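DR2417 (PDB 4XWW) probably degrades and matures RNA as a 5'-3' exonuclease, possibly also an endonuclease, with a two-metal centre of the metallo-beta-lactamase type. Local coordinates at residues K414-Q417 with P422-R425. Residues are numbered along the deposited sequence; the frame is centred on the assembly and turned at random.
Sequences KLAQ and PPKR
Pro422 CB approaches one face of the Gln417 amide obliquely, displaced past its OE1/NE2 end. That carbon is nearly equidistant from Gln417 OE1, at 3.9 Å, and Gln417 NE2, at 4.0 Å. The side chains cross at about a right angle. The Pro422 ring turns one face to the helix end, with Ala416 O over it. The motif is a beta-alpha-beta crossover in the metallo-beta-lactamase fold: strand 398-402, helix 406-417, then strand 425-426, parallel to the first and outermost in its sheet. The contact lies where the chain leaves the helix and returns to the sheet.

Gln417 starts away from the prolines. Its CG stands beside the backbone N, and a bend at chi2 (-55°) brings the amide back to the CB edge of the ring. Pro422 and Pro423 are extended, with backbone angles of the polyproline II type. This sets the rings on different parts of the helix end. Pro423 meets it beside Ala416, and both touch Phe399 of strand 398-402. Ala416 also packs on Leu391 of helix 384-394. Arg425 pairs with Phe399 through backbone hydrogen bonds.

No hydrogen bond joins the segments; the contact is van der Waals packing. Ala416 O lies 3.7 Å from Pro422 CB; Gln417 O approaches the same side obliquely at the CG corner, 3.9 Å from Pro422 CG. The Ala416 methyl supplies the apolar contact, its CB 3.9 Å from Pro423 CD.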
loop_
_atom_site.group_PDB
_atom_site.type_symbol
_atom_site.label_atom_id
_atom_site.label_comp_id
_atom_site.label_asym_id
_atom_site.label_seq_id
_atom_site.Cartn_x
_atom_site.Cartn_y
_atom_site.Cartn_z
ATOM N N LYS A 414 12.207 -8.225 -22.586
ATOM C CA LYS A 414 12.118 -7.212 -23.639
ATOM C C LYS A 414 13.412 -6.420 -23.786
ATOM O O LYS A 414 13.836 -6.120 -24.906
ATOM C CB LYS A 414 10.966 -6.246 -23.349
ATOM C CG LYS A 414 9.578 -6.866 -23.529
ATOM C CD LYS A 414 8.485 -5.817 -23.322
ATOM C CE LYS A 414 7.105 -6.455 -23.242
ATOM N NZ LYS A 414 6.767 -7.215 -24.473
ATOM N N LEU A 415 14.035 -6.097 -22.656
ATOM C CA LEU A 415 15.342 -5.440 -22.671
ATOM C C LEU A 415 16.355 -6.282 -23.466
ATOM O O LEU A 415 17.121 -5.768 -24.280
ATOM C CB LEU A 415 15.851 -5.218 -21.245
ATOM C CG LEU A 415 17.233 -4.579 -21.128
ATOM C CD1 LEU A 415 17.235 -3.174 -21.712
ATOM C CD2 LEU A 415 17.670 -4.544 -19.661
ATOM N N ALA A 416 16.338 -7.587 -23.239
ATOM C CA ALA A 416 17.274 -8.475 -23.909
ATOM C C ALA A 416 17.094 -8.413 -25.430
ATOM O O ALA A 416 18.062 -8.466 -26.180
ATOM C CB ALA A 416 17.106 -9.907 -23.398
ATOM N N GLN A 417 15.853 -8.251 -25.873
ATOM C CA GLN A 417 15.548 -8.221 -27.304
ATOM C C GLN A 417 16.087 -6.987 -28.024
ATOM O O GLN A 417 16.184 -6.991 -29.252
ATOM C CB GLN A 417 14.035 -8.325 -27.518
ATOM C CG GLN A 417 13.469 -9.705 -27.253
ATOM C CD GLN A 417 14.171 -10.764 -28.073
ATOM O OE1 GLN A 417 14.363 -10.607 -29.278
ATOM N NE2 GLN A 417 14.575 -11.843 -27.423
ATOM N N PRO A 422 20.582 -10.878 -28.952
ATOM C CA PRO A 422 19.539 -11.404 -28.066
ATOM C C PRO A 422 19.679 -12.907 -27.912
ATOM O O PRO A 422 20.225 -13.559 -28.806
ATOM C CB PRO A 422 18.237 -11.055 -28.802
ATOM C CG PRO A 422 18.619 -9.999 -29.785
ATOM C CD PRO A 422 20.019 -10.297 -30.179
ATOM N N PRO A 423 19.200 -13.456 -26.791
ATOM C CA PRO A 423 19.224 -14.912 -26.626
ATOM C C PRO A 423 18.398 -15.587 -27.696
ATOM O O PRO A 423 17.442 -14.989 -28.192
ATOM C CB PRO A 423 18.590 -15.135 -25.249
ATOM C CG PRO A 423 18.625 -13.806 -24.575
ATOM C CD PRO A 423 18.554 -12.777 -25.659
ATOM N N LYS A 424 18.766 -16.811 -28.048
ATOM C CA LYS A 424 17.979 -17.593 -28.990
ATOM C C LYS A 424 16.534 -17.716 -28.527
ATOM O O LYS A 424 15.598 -17.560 -29.321
ATOM C CB LYS A 424 18.584 -18.976 -29.165
ATOM C CG LYS A 424 17.749 -19.858 -30.076
ATOM C CD LYS A 424 18.546 -21.016 -30.603
ATOM C CE LYS A 424 17.726 -21.777 -31.636
ATOM N NZ LYS A 424 18.416 -22.989 -32.137
ATOM N N ARG A 425 16.353 -17.999 -27.238
ATOM C CA ARG A 425 15.017 -18.071 -26.662
ATOM C C ARG A 425 15.033 -17.633 -25.199
ATOM O O ARG A 425 15.982 -17.905 -24.458
ATOM C CB ARG A 425 14.433 -19.488 -26.782
ATOM C CG ARG A 425 12.961 -19.566 -26.358
ATOM C CD ARG A 425 12.233 -20.794 -26.913
ATOM N NE ARG A 425 13.057 -21.996 -26.869
ATOM C CZ ARG A 425 13.591 -22.575 -27.941
ATOM N NH1 ARG A 425 13.380 -22.067 -29.149
ATOM N NH2 ARG A 425 14.334 -23.666 -27.808
#